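Local coordinates for protein Dye-decolorizing peroxidase Tfu_3078 (Thermobifida fusca, PDB 5FW4) that uses heme b and hydrogen peroxide to oxidise a broad range of compounds, acting strongly on anthraquinone dyes and modestly on azo dyes and phenolic substrates such as guaiacol, at residues E121-I126 and P193-A198; D125-A130 and V200-A205; L150-A153 and R159-D162. All coordinates share one frame; numbering follows the deposited sequence.

Contact 1. Residues E121-I126 and P193-A198; sequences ESPHDI and PMVLTA
The single-turn helix 123-126 packs against the start of helix 193-205 in the N-terminal ferredoxin-like half of the protein, with Pro123 lying against Val195 and Ala198. Its pyrrolidine ring turns its CB-CG edge to the longer helix. Pro123 CB comes to 3.7 Å from Ala198 CB, and Pro123 CG is 3.9 Å from the same methyl. CG also lies 3.9 Å from the carbonyl O of Val195, so the ring rests partly on backbone. Val195 and Ala198, three residues apart, sit on adjoining turns and present one side of their helix to the ring. In Val195, CG1 extends opposite the backbone N (chi1 171°), and its 4.5 Å approach to Pro123 CD is a looser contact. The backbones come close here: the CA atoms of Pro123 and Ala198 are 6.1 Å apart, a separation that the small alanine methyl permits. No hydrogen bond crosses the interface.

The proline's own turn is fixed from within. The Asp125 carboxylate reaches back to the N-cap residue, where Ser122 N donates to Asp125 OD2 over 3.0 Å, meeting its anti side 32° out of the carboxylate plane. Ser122 OG makes no capping bond of its own and hydrogen-bonds Arg63 instead. From helix 193-205, Thr197 hydrogen-bonds Asp360 of the second subunit. The arrangement is buried apolar packing of a proline at a helix N-terminus, joining the connection after the first helix of a beta-alpha-beta-beta-alpha-beta fold to the second helix.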
# COMPACT_ATOMS: atom_id res chain seq x y z
N GLU A 121 -3.43 21.87 -9.18
CA GLU A 121 -2.68 21.12 -10.19
C GLU A 121 -2.24 19.78 -9.66
O GLU A 121 -2.17 19.57 -8.45
CB GLU A 121 -1.44 21.91 -10.61
CG GLU A 121 -1.59 23.40 -10.48
CD GLU A 121 -0.30 24.14 -10.77
OE1 GLU A 121 0.27 23.89 -11.85
OE2 GLU A 121 0.14 24.95 -9.92
N SER A 122 -1.89 18.89 -10.58
CA SER A 122 -1.40 17.57 -10.23
C SER A 122 0.11 17.58 -10.15
O SER A 122 0.79 18.48 -10.72
CB SER A 122 -1.88 16.52 -11.26
OG SER A 122 -3.28 16.60 -11.47
N PRO A 123 0.68 16.58 -9.45
CA PRO A 123 2.14 16.57 -9.34
C PRO A 123 2.85 16.69 -10.66
O PRO A 123 3.88 17.32 -10.72
CB PRO A 123 2.43 15.22 -8.70
CG PRO A 123 1.18 14.88 -7.93
CD PRO A 123 0.05 15.41 -8.78
N HIS A 124 2.30 16.08 -11.72
CA HIS A 124 2.96 16.06 -13.02
C HIS A 124 2.79 17.38 -13.77
O HIS A 124 3.49 17.62 -14.76
CB HIS A 124 2.51 14.88 -13.90
CG HIS A 124 1.04 14.61 -13.87
ND1 HIS A 124 0.41 14.02 -12.80
CD2 HIS A 124 0.08 14.82 -14.81
CE1 HIS A 124 -0.88 13.89 -13.07
NE2 HIS A 124 -1.10 14.36 -14.28
N ASP A 125 1.89 18.25 -13.30
CA ASP A 125 1.86 19.66 -13.77
C ASP A 125 2.96 20.50 -13.09
O ASP A 125 3.49 21.46 -13.66
CB ASP A 125 0.49 20.29 -13.52
CG ASP A 125 -0.65 19.50 -14.14
OD1 ASP A 125 -0.47 19.00 -15.28
OD2 ASP A 125 -1.72 19.37 -13.50
N ILE A 126 3.32 20.12 -11.87
CA ILE A 126 4.32 20.85 -11.08
C ILE A 126 5.77 20.56 -11.49
O ILE A 126 6.67 21.40 -11.30
CB ILE A 126 4.11 20.53 -9.58
CG1 ILE A 126 2.91 21.34 -9.08
CG2 ILE A 126 5.35 20.79 -8.71
CD1 ILE A 126 2.18 20.67 -7.95
N PRO A 193 -2.90 5.48 -5.94
CA PRO A 193 -1.74 5.41 -5.08
C PRO A 193 -0.53 6.05 -5.81
O PRO A 193 0.45 6.42 -5.20
CB PRO A 193 -1.43 3.94 -4.97
CG PRO A 193 -2.04 3.35 -6.15
CD PRO A 193 -3.16 4.21 -6.59
N MET A 194 -0.62 6.09 -7.10
CA MET A 194 0.49 6.68 -7.87
C MET A 194 0.49 8.20 -7.82
O MET A 194 1.59 8.86 -7.72
CB MET A 194 0.42 6.19 -9.31
CG MET A 194 1.71 6.42 -10.05
SD MET A 194 3.14 5.56 -9.34
CE MET A 194 3.15 3.89 -9.92
N VAL A 195 -0.69 8.78 -7.99
CA VAL A 195 -0.90 10.20 -7.72
C VAL A 195 -0.42 10.53 -6.30
O VAL A 195 0.31 11.50 -6.11
CB VAL A 195 -2.35 10.63 -7.95
CG1 VAL A 195 -2.60 12.07 -7.46
CG2 VAL A 195 -2.83 10.40 -9.38
N LEU A 196 -0.86 9.75 -5.28
CA LEU A 196 -0.40 9.90 -3.92
C LEU A 196 1.12 9.94 -3.72
O LEU A 196 1.62 10.84 -3.07
CB LEU A 196 -1.04 8.80 -3.00
CG LEU A 196 -0.72 8.84 -1.51
CD1 LEU A 196 -0.97 10.21 -0.91
CD2 LEU A 196 -1.52 7.82 -0.73
N THR A 197 1.85 8.97 -4.23
CA THR A 197 3.26 8.83 -3.91
C THR A 197 4.02 9.98 -4.67
O THR A 197 5.01 10.42 -4.20
CB THR A 197 3.82 7.45 -4.31
OG1 THR A 197 5.17 7.23 -3.81
CG2 THR A 197 3.82 7.24 -5.81
N ALA A 198 3.45 10.47 -5.75
CA ALA A 198 4.14 11.57 -6.56
C ALA A 198 4.07 12.87 -5.78
O ALA A 198 5.02 13.66 -5.72
CB ALA A 198 3.42 11.72 -7.87

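Contact 2. Residues D125-A130 and V200-A205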
# COMPACT_ATOMS: atom_id res chain seq x y z
N ASP A 125 1.89 18.25 -13.30
CA ASP A 125 1.86 19.66 -13.77
C ASP A 125 2.96 20.50 -13.09
O ASP A 125 3.49 21.46 -13.66
CB ASP A 125 0.49 20.29 -13.52
CG ASP A 125 -0.65 19.50 -14.14
OD1 ASP A 125 -0.47 19.00 -15.28
OD2 ASP A 125 -1.72 19.37 -13.50
N ILE A 126 3.32 20.12 -11.87
CA ILE A 126 4.32 20.85 -11.08
C ILE A 126 5.77 20.56 -11.49
O ILE A 126 6.67 21.40 -11.30
CB ILE A 126 4.11 20.53 -9.58
CG1 ILE A 126 2.91 21.34 -9.08
CG2 ILE A 126 5.35 20.79 -8.71
CD1 ILE A 126 2.18 20.67 -7.95
N ALA A 127 6.00 19.38 -12.04
CA ALA A 127 7.34 18.95 -12.36
C ALA A 127 7.31 17.94 -13.47
O ALA A 127 6.40 17.11 -13.52
CB ALA A 127 7.99 18.34 -11.13
N GLU A 128 8.29 18.01 -14.35
CA GLU A 128 8.48 17.01 -15.40
C GLU A 128 8.88 15.68 -14.79
O GLU A 128 9.49 15.63 -13.72
CB GLU A 128 9.58 17.44 -16.39
CG GLU A 128 9.22 18.49 -17.44
CD GLU A 128 10.44 19.02 -18.23
OE1 GLU A 128 11.19 19.90 -17.73
OE2 GLU A 128 10.65 18.59 -19.40
N GLY A 129 8.56 14.60 -15.48
CA GLY A 129 9.07 13.29 -15.12
C GLY A 129 8.43 12.71 -13.85
O GLY A 129 8.99 11.83 -13.26
N ALA A 130 7.30 13.24 -13.42
CA ALA A 130 6.64 12.67 -12.21
C ALA A 130 5.99 11.34 -12.48
O ALA A 130 5.63 11.00 -13.61
CB ALA A 130 5.64 13.65 -11.62
N VAL A 200 3.47 13.04 -2.38
CA VAL A 200 4.38 12.82 -1.24
C VAL A 200 5.84 13.19 -1.58
O VAL A 200 6.45 13.89 -0.82
CB VAL A 200 4.38 11.39 -0.80
CG1 VAL A 200 5.53 11.10 0.16
CG2 VAL A 200 3.03 11.15 -0.11
N GLU A 201 6.38 12.63 -2.64
CA GLU A 201 7.80 12.96 -3.02
C GLU A 201 8.07 14.44 -3.09
O GLU A 201 9.15 14.91 -2.68
CB GLU A 201 8.14 12.35 -4.37
CG GLU A 201 8.26 10.86 -4.39
CD GLU A 201 9.34 10.32 -3.46
OE1 GLU A 201 10.38 10.97 -3.27
OE2 GLU A 201 9.14 9.23 -2.91
N GLU A 202 7.14 15.19 -3.66
CA GLU A 202 7.32 16.66 -3.82
C GLU A 202 7.18 17.37 -2.48
O GLU A 202 7.87 18.28 -2.17
CB GLU A 202 6.30 17.24 -4.79
CG GLU A 202 6.32 16.66 -6.18
CD GLU A 202 7.62 16.97 -6.92
OE1 GLU A 202 8.10 18.09 -6.83
OE2 GLU A 202 8.15 16.04 -7.54
N LEU A 203 6.26 16.90 -1.62
CA LEU A 203 6.08 17.53 -0.35
C LEU A 203 7.23 17.28 0.62
O LEU A 203 7.55 18.15 1.44
CB LEU A 203 4.75 17.05 0.28
CG LEU A 203 3.52 17.65 -0.40
CD1 LEU A 203 2.34 16.71 -0.11
CD2 LEU A 203 3.21 19.06 0.06
N VAL A 204 7.83 16.10 0.57
CA VAL A 204 8.92 15.78 1.46
C VAL A 204 10.15 16.55 0.98
O VAL A 204 10.87 17.13 1.75
CB VAL A 204 9.18 14.32 1.43
CG1 VAL A 204 10.47 13.95 2.16
CG2 VAL A 204 7.98 13.62 2.13
N ALA A 205 10.33 16.55 -0.31
CA ALA A 205 11.46 17.30 -0.94
C ALA A 205 11.44 18.80 -0.69
O ALA A 205 12.50 19.45 -0.66
CB ALA A 205 11.42 17.05 -2.43
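Two successive bends, chi1 -59° and chi2 -65°, fold the side chain of Glu202 so that its carboxylate is brought up to Ile126 and Ala127. On the facing segment, Ile126 has CG1 opposite its carbonyl carbon (chi1 -77°), which directs the other branch, CG2, at the glutamate. The two oxygens then divide the contact: Glu202 OE1 lies 4.3 Å from Ile126 CG2, whereas Glu202 OE2 is 4.3 Å from Ala127 CB. Both are loose van der Waals approaches of methyl groups to a carboxylate, and no hydrogen bond joins the segments. The strongest polar partner of this carboxylate is Arg290 of the second subunit, which forms a salt bridge with OE2; the two methyls thus approach, from the same general side, an acid engaged across the subunit interface.

Ala127 is where the chain leaves helix 123-126 for an extended conformation, and this change of direction turns its methyl to the neighbouring helix. The backbones remain well apart, with the CA atoms of Ala127 and Glu202 separated by 8.8 Å, so the long glutamate side chain does the bridging at this surface contact.

Helix 97-120 lies beside both segments, its Leu114 touching Glu202 and Leu203 and its Leu118 touching Ile126. Beneath helix 193-205, Val200 and Leu203 pack on strands 81-89 and 184-190, neighbours in the four-stranded antiparallel sheet.

Contact 3. Residues L150-A153 and R159-D162; sequences LLSA and RRPD
Ser152 OG lies at the edge of the Arg160 guanidinium, in its plane, 3.7 Å from Arg160 NH2, and the two form no hydrogen bond. What links them is Glu157, in the turn between the segments: its carboxylate hydrogen-bonds Ser152 OG through one oxygen and makes a salt bridge with Arg160 NE through the other, while Arg160 NH1 hydrogen-bonds the carbonyl O of Leu164. The arginine chain runs out nearly straight, with CG opposite the backbone N (chi1 -176°), and then bends at chi3 (-70°), which swings the guanidinium round to the serine.

Both segments belong to the connection between strands 141-146 and 184-190, the second and third, in chain order, of the ferredoxin-like sheet. Helix 148-153 opens this connection, and the chain after it returns so that Arg159 and Arg160 meet Leu151 and Ser152, before Pro161 and Asp162 lead away.

Toward the backbone, Leu151 carries the apolar part of the contact with a single methyl. Leu151 CD2 presses on the main chain where Arg159 joins Arg160, 3.4 Å from Arg160 CA and 3.5 Å from Arg160 N. The same CD2 is 3.6 Å from Arg160 CB, at the root of the arginine side chain, and reaches Arg159 CB more loosely at 4.2 Å. Beyond that atom the Arg159 chain curls away from Leu151 to a salt bridge with Glu429, and Leu427 of the C-terminal helix 425-428 touches both Leu151 and Arg159.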
# COMPACT_ATOMS: atom_id res chain seq x y z
N LEU A 150 7.15 20.65 18.49
CA LEU A 150 7.67 21.79 17.73
C LEU A 150 7.78 23.03 18.63
O LEU A 150 8.74 23.83 18.53
CB LEU A 150 6.78 22.11 16.52
CG LEU A 150 7.40 23.26 15.69
CD1 LEU A 150 8.64 22.76 14.98
CD2 LEU A 150 6.42 23.89 14.71
N LEU A 151 6.79 23.20 19.50
CA LEU A 151 6.75 24.36 20.38
C LEU A 151 7.92 24.29 21.35
O LEU A 151 8.57 25.30 21.63
CB LEU A 151 5.40 24.48 21.12
CG LEU A 151 4.23 25.06 20.27
CD1 LEU A 151 3.85 24.21 19.08
CD2 LEU A 151 2.98 25.26 21.11
N SER A 152 8.24 23.10 21.82
CA SER A 152 9.42 22.93 22.63
C SER A 152 10.67 23.36 21.86
O SER A 152 11.41 24.19 22.32
CB SER A 152 9.55 21.49 23.11
OG SER A 152 8.37 21.11 23.80
N ALA A 153 10.88 22.81 20.67
CA ALA A 153 12.07 23.14 19.89
C ALA A 153 12.26 24.62 19.68
O ALA A 153 13.37 25.11 19.73
CB ALA A 153 12.04 22.44 18.54
N ARG A 159 2.94 29.31 23.84
CA ARG A 159 1.97 29.26 22.75
C ARG A 159 1.11 27.98 22.71
O ARG A 159 0.22 27.87 21.88
CB ARG A 159 2.69 29.43 21.41
CG ARG A 159 3.64 30.63 21.34
CD ARG A 159 2.92 31.96 21.57
NE ARG A 159 1.91 32.18 20.54
CZ ARG A 159 2.17 32.57 19.31
NH1 ARG A 159 3.42 32.84 18.92
NH2 ARG A 159 1.19 32.71 18.44
N ARG A 160 1.38 27.05 23.62
CA ARG A 160 0.75 25.74 23.61
C ARG A 160 -0.64 25.78 24.24
O ARG A 160 -0.75 25.94 25.44
CB ARG A 160 1.59 24.71 24.36
CG ARG A 160 1.00 23.30 24.29
CD ARG A 160 1.61 22.34 25.31
NE ARG A 160 2.99 22.01 24.98
CZ ARG A 160 3.43 20.86 24.45
NH1 ARG A 160 2.59 19.85 24.17
NH2 ARG A 160 4.73 20.73 24.20
N PRO A 161 -1.69 25.63 23.43
CA PRO A 161 -3.02 25.61 24.05
C PRO A 161 -3.16 24.36 24.90
O PRO A 161 -2.48 23.38 24.65
CB PRO A 161 -3.98 25.58 22.85
CG PRO A 161 -3.15 26.09 21.70
CD PRO A 161 -1.79 25.51 21.97
N ASP A 162 -4.06 24.41 25.87
CA ASP A 162 -4.36 23.26 26.72
C ASP A 162 -4.73 22.02 25.93
O ASP A 162 -4.31 20.92 26.27
CB ASP A 162 -5.54 23.59 27.65
CG ASP A 162 -5.23 24.68 28.63
OD1 ASP A 162 -4.06 25.09 28.76
OD2 ASP A 162 -6.18 25.15 29.28

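Contacts 1 and 2 hold the same pair of elements, helix 123-126 and helix 193-205, at successive places, with centres about 7 Å apart; they share Asp125 and Ile126, and the CB of Ala130 packs on His124. Contact 1 is the buried, apolar end, where the backbones approach closely. Contact 2 lies at the surface, more widely spaced, and sets methyl groups loosely against a carboxylate paired with the second subunit, which both contacts touch. Contact 3, partly buried, is about 33 Å from contact 1 between centres. Nested within the chain loops that contacts 1 and 2 each close, it joins near sequence neighbours and combines methyl-on-backbone packing with a charged network inside its own chain.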